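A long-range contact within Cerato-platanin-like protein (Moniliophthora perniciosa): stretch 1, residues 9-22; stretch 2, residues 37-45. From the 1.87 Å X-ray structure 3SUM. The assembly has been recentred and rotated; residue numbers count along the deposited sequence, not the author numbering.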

ATOM      1  N   ASP A   9      -6.637  -2.682  -9.819  1.00 15.67           N
ATOM      2  CA  ASP A   9      -6.370  -1.447 -10.499  1.00 15.04           C
ATOM      3  C   ASP A   9      -6.816  -0.241  -9.716  1.00 15.07           C
ATOM      4  O   ASP A   9      -6.212   0.830  -9.838  1.00 15.14           O
ATOM      5  N   LYS A  10      -7.836  -0.396  -8.848  1.00 14.74           N
ATOM      6  CA  LYS A  10      -8.301   0.736  -8.041  1.00 13.72           C
ATOM      7  C   LYS A  10      -7.157   1.512  -7.380  1.00 13.16           C
ATOM      8  O   LYS A  10      -7.142   2.733  -7.297  1.00 13.48           O
ATOM      9  N   PHE A  11      -6.210   0.773  -6.814  1.00 13.69           N
ATOM     10  CA  PHE A  11      -5.157   1.385  -5.995  1.00 14.06           C
ATOM     11  C   PHE A  11      -4.033   2.020  -6.810  1.00 14.61           C
ATOM     12  O   PHE A  11      -3.090   2.559  -6.248  1.00 14.68           O
ATOM     13  N   GLN A  12      -4.161   1.983  -8.119  1.00 13.52           N
ATOM     14  CA  GLN A  12      -3.231   2.828  -8.887  1.00 13.64           C
ATOM     15  C   GLN A  12      -4.006   3.709  -9.840  1.00 14.56           C
ATOM     16  O   GLN A  12      -3.459   4.190 -10.875  1.00 14.97           O
ATOM     17  N   ASN A  13      -5.253   3.922  -9.477  1.00 14.58           N
ATOM     18  CA  ASN A  13      -6.097   4.839 -10.249  1.00 15.30           C
ATOM     19  C   ASN A  13      -5.990   6.223  -9.687  1.00 15.11           C
ATOM     20  O   ASN A  13      -6.723   6.574  -8.771  1.00 15.02           O
ATOM     21  N   ASP A  14      -5.087   7.027 -10.287  1.00 14.07           N
ATOM     22  CA  ASP A  14      -4.733   8.324  -9.801  1.00 15.22           C
ATOM     23  C   ASP A  14      -5.947   9.219  -9.798  1.00 15.01           C
ATOM     24  O   ASP A  14      -6.001  10.165  -8.997  1.00 15.40           O
ATOM     25  N   THR A  15      -6.947   8.883 -10.600  1.00 13.35           N
ATOM     26  CA  THR A  15      -8.064   9.827 -10.818  1.00 14.59           C
ATOM     27  C   THR A  15      -9.153   9.723  -9.818  1.00 16.90           C
ATOM     28  O   THR A  15     -10.056  10.606  -9.755  1.00 17.06           O
ATOM     29  N   LEU A  16      -9.106   8.673  -9.002  1.00 13.78           N
ATOM     30  CA  LEU A  16     -10.182   8.484  -8.064  1.00 13.66           C
ATOM     31  C   LEU A  16     -10.186   9.454  -6.921  1.00 14.71           C
ATOM     32  O   LEU A  16      -9.186   9.635  -6.208  1.00 14.88           O
ATOM     33  N   SER A  17     -11.376   9.951  -6.622  1.00 15.27           N
ATOM     34  CA  SER A  17     -11.520  10.771  -5.440  1.00 14.58           C
ATOM     35  C   SER A  17     -11.085   9.976  -4.205  1.00 13.44           C
ATOM     36  O   SER A  17     -11.379   8.770  -4.086  1.00 15.86           O
ATOM     37  N   ILE A  18     -10.416  10.644  -3.269  1.00 13.05           N
ATOM     38  CA  ILE A  18     -10.038   9.951  -2.031  1.00 14.13           C
ATOM     39  C   ILE A  18     -11.289   9.497  -1.243  1.00 13.75           C
ATOM     40  O   ILE A  18     -11.190   8.624  -0.417  1.00 14.47           O
ATOM     41  N   SER A  19     -12.461  10.042  -1.572  1.00 15.02           N
ATOM     42  CA  SER A  19     -13.723   9.662  -0.907  1.00 15.89           C
ATOM     43  C   SER A  19     -14.069   8.209  -1.201  1.00 17.14           C
ATOM     44  O   SER A  19     -14.837   7.571  -0.472  1.00 16.68           O
ATOM     45  N   GLU A  20     -13.503   7.658  -2.275  1.00 15.79           N
ATOM     46  CA  GLU A  20     -13.801   6.317  -2.666  1.00 15.94           C
ATOM     47  C   GLU A  20     -13.098   5.215  -1.858  1.00 15.93           C
ATOM     48  O   GLU A  20     -13.326   4.043  -2.105  1.00 16.59           O
ATOM     49  N   PHE A  21     -12.350   5.600  -0.830  1.00 15.55           N
ATOM     50  CA  PHE A  21     -11.489   4.694  -0.078  1.00 14.26           C
ATOM     51  C   PHE A  21     -11.892   4.826   1.353  1.00 14.66           C
ATOM     52  O   PHE A  21     -12.214   5.919   1.810  1.00 16.10           O
ATOM     53  N   LYS A  22     -11.842   3.729   2.070  1.00 15.37           N
ATOM     54  CA  LYS A  22     -12.351   3.770   3.438  1.00 16.30           C
ATOM     55  C   LYS A  22     -11.391   4.427   4.362  1.00 17.54           C
ATOM     56  O   LYS A  22     -11.695   4.537   5.545  1.00 19.84           O
ATOM     57  N   PRO A  37      -5.777  19.090   1.694  1.00 30.88           N
ATOM     58  CA  PRO A  37      -6.052  17.706   1.364  1.00 28.21           C
ATOM     59  C   PRO A  37      -5.768  17.412  -0.120  1.00 26.89           C
ATOM     60  O   PRO A  37      -6.105  18.215  -0.978  1.00 26.63           O
ATOM     61  N   PRO A  38      -5.160  16.251  -0.414  1.00 24.51           N
ATOM     62  CA  PRO A  38      -5.321  15.689  -1.714  1.00 22.13           C
ATOM     63  C   PRO A  38      -6.818  15.564  -2.017  1.00 21.76           C
ATOM     64  O   PRO A  38      -7.639  15.384  -1.090  1.00 21.87           O
ATOM     65  N   THR A  39      -7.207  15.675  -3.271  1.00 19.86           N
ATOM     66  CA  THR A  39      -8.607  15.354  -3.595  1.00 18.63           C
ATOM     67  C   THR A  39      -8.669  13.993  -4.292  1.00 17.46           C
ATOM     68  O   THR A  39      -9.724  13.354  -4.358  1.00 16.85           O
ATOM     69  N   LYS A  40      -7.536  13.563  -4.840  1.00 16.17           N
ATOM     70  CA  LYS A  40      -7.492  12.329  -5.625  1.00 15.40           C
ATOM     71  C   LYS A  40      -6.393  11.417  -5.133  1.00 14.05           C
ATOM     72  O   LYS A  40      -5.391  11.895  -4.541  1.00 14.52           O
ATOM     73  N   LEU A  41      -6.547  10.124  -5.424  1.00 12.03           N
ATOM     74  CA  LEU A  41      -5.604   9.136  -4.909  1.00 12.62           C
ATOM     75  C   LEU A  41      -4.217   9.426  -5.435  1.00 12.99           C
ATOM     76  O   LEU A  41      -3.235   9.178  -4.751  1.00 11.99           O
ATOM     77  N   GLY A  42      -4.142   9.929  -6.661  1.00 13.66           N
ATOM     78  CA  GLY A  42      -2.838  10.184  -7.322  1.00 15.12           C
ATOM     79  C   GLY A  42      -1.976  11.214  -6.598  1.00 15.88           C
ATOM     80  O   GLY A  42      -0.784  11.293  -6.825  1.00 16.57           O
ATOM     81  N   GLU A  43      -2.590  12.031  -5.759  1.00 15.70           N
ATOM     82  CA  GLU A  43      -1.862  13.085  -5.059  1.00 14.09           C
ATOM     83  C   GLU A  43      -1.339  12.662  -3.720  1.00 14.83           C
ATOM     84  O   GLU A  43      -0.644  13.409  -3.047  1.00 14.55           O
ATOM     85  N   VAL A  44      -1.747  11.472  -3.272  1.00 14.54           N
ATOM     86  CA  VAL A  44      -1.386  11.077  -1.922  1.00 12.93           C
ATOM     87  C   VAL A  44       0.054  10.587  -1.918  1.00 13.08           C
ATOM     88  O   VAL A  44       0.497   9.879  -2.838  1.00 13.31           O
ATOM     89  N   LEU A  45       0.802  10.951  -0.911  1.00 11.74           N
ATOM     90  CA  LEU A  45       2.158  10.408  -0.747  1.00 12.88           C
ATOM     91  C   LEU A  45       2.288   8.910  -0.885  1.00 12.63           C
ATOM     92  O   LEU A  45       1.482   8.154  -0.301  1.00 11.37           O
TER

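Leu41 is the centre of the contact. Its CA-to-CB bond points toward stretch 1, and no other residue has more area covered by the opposite stretch. Chi1 is t and chi2 is p. This rotamer lays Leu41 CD1 over a face of the Phe21 ring, 3.9 Å from the ring centroid and 16° off the ring normal, a CH-pi contact. Leu41 CD2 lies 3.6 Å from Phe21 CZ. The same methyl also meets backbone, with Leu41 CD2 3.5 Å from Lys10 O and 3.7 Å from Phe11 O. Leu41 CB sits 3.6 Å from Asn13 O. Phe21 is buried, its CA-to-CB bond points toward stretch 2, and chi1 is m.

Ile18 forms the second apolar patch. Its CA-to-CB bond runs sideways, with chi1 p and chi2 t. Ile18 CG2 packs 3.9 Å from Val44 CG2 and, more loosely, 4.4 Å from Pro38 CB. Ile18 CD1 reaches Pro38 O at 3.3 Å. Val44 is buried, its CA-to-CB bond points toward stretch 1, and chi1 is t.

Backbone hydrogen bonds frame this centre. Leu41 N donates to Leu16 O at 2.8 Å, and Ile18 N donates to Thr39 O at 3.0 Å. They flank the single beta bridge between Ser17 and Lys40. Two CA-H...O contacts add to it: Lys40 CA to Leu16 O at 3.2 Å and Ser17 CA to Thr39 O at 3.3 Å. Gly42 N donates to Asp14 O at 3.0 Å. Gly42 has no side chain, and the approach is tight: a CB in ideal position would lie 2.6 Å from Asp14 CB, a clash.

The outer edge is polar. The CA-to-CB bond of Lys40 points away overall, but Lys40 CB still lies 3.4 Å from Asp14 O, and the chain (m, t, t, m) carries NZ to stretch 1. There Lys40 NZ donates to Thr15 O at 2.9 Å. The Thr15 CA-to-CB bond also points away, with chi1 p. Thr15 OG1 donates to Asn13 OD1 at 2.7 Å. Thr15 N donates to the same Asn13 OD1 at 3.0 Å, so this oxygen accepts two hydrogen bonds within the type I turn from Asn13 to Leu16.

In stretch 2, Glu43 OE1 likewise accepts two, from Thr39 N at 2.6 Å and Lys40 N at 3.0 Å. One water joins the stretches: water 1 O donates to Thr39 O at 2.4 Å, a short distance, and is hydrogen-bonded to Ser17 OG at 2.7 Å. The Ser17 CA-to-CB bond points away overall, though CB touches stretch 2; chi1 is t.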

ATOM      1  CB  ASP A   9      -7.151  -1.493 -11.828  1.00 17.96           C
ATOM      2  CG  ASP A   9      -6.888  -0.271 -12.710  1.00 19.89           C
ATOM      3  OD1 ASP A   9      -5.815  -0.284 -13.363  1.00 25.32           O
ATOM      4  OD2 ASP A   9      -7.758   0.641 -12.752  1.00 21.25           O
ATOM      5  CB  LYS A  10      -9.244   0.230  -6.890  1.00 13.95           C
ATOM      6  CG  LYS A  10      -9.791   1.389  -6.073  1.00 15.09           C
ATOM      7  CD  LYS A  10     -10.818   0.838  -4.994  1.00 18.68           C
ATOM      8  CE  LYS A  10     -11.467   1.944  -4.152  1.00 21.33           C
ATOM      9  NZ  LYS A  10     -12.296   1.430  -2.903  1.00 20.38           N
ATOM     10  CB  PHE A  11      -4.683   0.328  -5.032  1.00 12.61           C
ATOM     11  CG  PHE A  11      -5.837  -0.195  -4.266  1.00 14.01           C
ATOM     12  CD1 PHE A  11      -6.554   0.667  -3.433  1.00 15.37           C
ATOM     13  CD2 PHE A  11      -6.256  -1.513  -4.416  1.00 15.68           C
ATOM     14  CE1 PHE A  11      -7.725   0.197  -2.736  1.00 16.57           C
ATOM     15  CE2 PHE A  11      -7.390  -1.994  -3.741  1.00 14.76           C
ATOM     16  CZ  PHE A  11      -8.125  -1.141  -2.873  1.00 14.57           C
ATOM     17  CB  GLN A  12      -2.166   2.002  -9.621  1.00 13.06           C
ATOM     18  CG  GLN A  12      -2.660   1.013 -10.610  1.00 12.44           C
ATOM     19  CD  GLN A  12      -1.529   0.287 -11.224  1.00 15.51           C
ATOM     20  OE1 GLN A  12      -0.592  -0.107 -10.526  1.00 13.27           O
ATOM     21  NE2 GLN A  12      -1.541   0.173 -12.575  1.00 13.26           N
ATOM     22  CB  ASN A  13      -7.539   4.352 -10.271  1.00 14.77           C
ATOM     23  CG  ASN A  13      -8.417   5.172 -11.236  1.00 16.75           C
ATOM     24  OD1 ASN A  13      -8.065   6.304 -11.634  1.00 17.65           O
ATOM     25  ND2 ASN A  13      -9.560   4.593 -11.630  1.00 15.49           N
ATOM     26  CB  ASP A  14      -3.622   8.956 -10.622  1.00 15.06           C
ATOM     27  CG  ASP A  14      -3.904   8.912 -12.095  1.00 19.71           C
ATOM     28  OD1 ASP A  14      -4.270   9.960 -12.639  1.00 21.07           O
ATOM     29  OD2 ASP A  14      -3.810   7.816 -12.694  1.00 22.78           O
ATOM     30  CB  THR A  15      -8.693   9.676 -12.204  1.00 15.77           C
ATOM     31  OG1 THR A  15      -9.487   8.451 -12.267  1.00 17.79           O
ATOM     32  CG2 THR A  15      -7.579   9.641 -13.241  1.00 19.64           C
ATOM     33  CB  LEU A  16     -10.158   7.060  -7.476  1.00 12.68           C
ATOM     34  CG  LEU A  16     -10.468   5.951  -8.484  1.00 14.29           C
ATOM     35  CD1 LEU A  16     -10.354   4.593  -7.862  1.00 12.55           C
ATOM     36  CD2 LEU A  16     -11.895   6.086  -9.111  1.00 19.87           C
ATOM     37  CB  SER A  17     -13.003  11.202  -5.290  1.00 14.08           C
ATOM     38  OG  SER A  17     -13.157  11.748  -3.980  1.00 18.43           O
ATOM     39  CB  ILE A  18      -9.095  10.819  -1.129  1.00 13.13           C
ATOM     40  CG1 ILE A  18      -9.737  12.165  -0.742  1.00 13.23           C
ATOM     41  CG2 ILE A  18      -7.679  11.006  -1.779  1.00 14.77           C
ATOM     42  CD1 ILE A  18      -8.991  12.800   0.482  1.00 15.58           C
ATOM     43  CB  SER A  19     -14.842  10.563  -1.400  1.00 16.45           C
ATOM     44  OG  SER A  19     -15.258  10.093  -2.701  1.00 19.31           O
ATOM     45  CB  GLU A  20     -13.442   6.131  -4.141  1.00 18.19           C
ATOM     46  CG  GLU A  20     -14.230   7.056  -5.069  1.00 20.88           C
ATOM     47  CD  GLU A  20     -15.594   6.470  -5.436  1.00 32.34           C
ATOM     48  OE1 GLU A  20     -15.912   5.299  -5.071  1.00 38.01           O
ATOM     49  OE2 GLU A  20     -16.372   7.181  -6.084  1.00 37.85           O
ATOM     50  CB  PHE A  21     -10.041   5.192  -0.217  1.00 13.97           C
ATOM     51  CG  PHE A  21      -9.570   5.147  -1.635  1.00 15.17           C
ATOM     52  CD1 PHE A  21      -9.029   3.994  -2.155  1.00 14.51           C
ATOM     53  CD2 PHE A  21      -9.830   6.227  -2.491  1.00 15.33           C
ATOM     54  CE1 PHE A  21      -8.667   3.913  -3.491  1.00 16.54           C
ATOM     55  CE2 PHE A  21      -9.455   6.159  -3.841  1.00 17.21           C
ATOM     56  CZ  PHE A  21      -8.902   5.019  -4.358  1.00 15.06           C
ATOM     57  CB  LYS A  22     -12.640   2.326   3.854  1.00 16.31           C
ATOM     58  CG  LYS A  22     -13.954   1.865   3.134  1.00 17.52           C
ATOM     59  CD  LYS A  22     -14.255   0.393   3.376  1.00 25.02           C
ATOM     60  CE  LYS A  22     -15.739   0.107   2.959  1.00 27.35           C
ATOM     61  NZ  LYS A  22     -15.921  -1.361   2.849  1.00 28.68           N
ATOM     62  CB  PRO A  37      -7.557  17.602   1.605  1.00 29.21           C
ATOM     63  CG  PRO A  37      -7.813  18.568   2.777  1.00 30.52           C
ATOM     64  CD  PRO A  37      -6.846  19.711   2.495  1.00 31.24           C
ATOM     65  CB  PRO A  38      -4.723  14.282  -1.582  1.00 23.60           C
ATOM     66  CG  PRO A  38      -4.174  14.145  -0.237  1.00 24.35           C
ATOM     67  CD  PRO A  38      -4.190  15.524   0.413  1.00 22.16           C
ATOM     68  CB  THR A  39      -9.249  16.396  -4.522  1.00 20.81           C
ATOM     69  OG1 THR A  39      -8.461  16.507  -5.735  1.00 18.20           O
ATOM     70  CG2 THR A  39      -9.369  17.796  -3.795  1.00 22.92           C
ATOM     71  CB  LYS A  40      -7.204  12.712  -7.086  1.00 18.06           C
ATOM     72  CG  LYS A  40      -8.517  13.252  -7.717  1.00 23.99           C
ATOM     73  CD  LYS A  40      -8.180  14.046  -8.925  1.00 30.69           C
ATOM     74  CE  LYS A  40      -9.499  14.597  -9.459  1.00 36.87           C
ATOM     75  NZ  LYS A  40     -10.176  13.451 -10.160  1.00 38.86           N
ATOM     76  CB  LEU A  41      -6.009   7.711  -5.377  1.00 12.24           C
ATOM     77  CG  LEU A  41      -5.194   6.611  -4.719  1.00 11.35           C
ATOM     78  CD1 LEU A  41      -5.659   6.489  -3.273  1.00 16.37           C
ATOM     79  CD2 LEU A  41      -5.524   5.320  -5.551  1.00 12.48           C
ATOM     80  CB  GLU A  43      -2.738  14.317  -4.867  1.00 14.74           C
ATOM     81  CG  GLU A  43      -3.315  14.848  -6.181  1.00 18.02           C
ATOM     82  CD  GLU A  43      -4.459  15.827  -5.914  1.00 22.52           C
ATOM     83  OE1 GLU A  43      -5.358  15.543  -5.096  1.00 22.58           O
ATOM     84  OE2 GLU A  43      -4.448  16.869  -6.544  1.00 25.09           O
ATOM     85  CB  VAL A  44      -2.351   9.927  -1.464  1.00 11.27           C
ATOM     86  CG1 VAL A  44      -1.934   9.421  -0.088  1.00 10.78           C
ATOM     87  CG2 VAL A  44      -3.793  10.409  -1.446  1.00 13.47           C
ATOM     88  CB  LEU A  45       2.689  10.820   0.639  1.00 13.04           C
ATOM     89  CG  LEU A  45       2.909  12.311   0.837  1.00 13.32           C
ATOM     90  CD1 LEU A  45       3.063  12.618   2.285  1.00 17.69           C
ATOM     91  CD2 LEU A  45       4.271  12.741   0.087  1.00 15.88           C
TER
HETATM   92  O   HOH W   1     -11.946  14.187  -3.797  1.00 24.48           O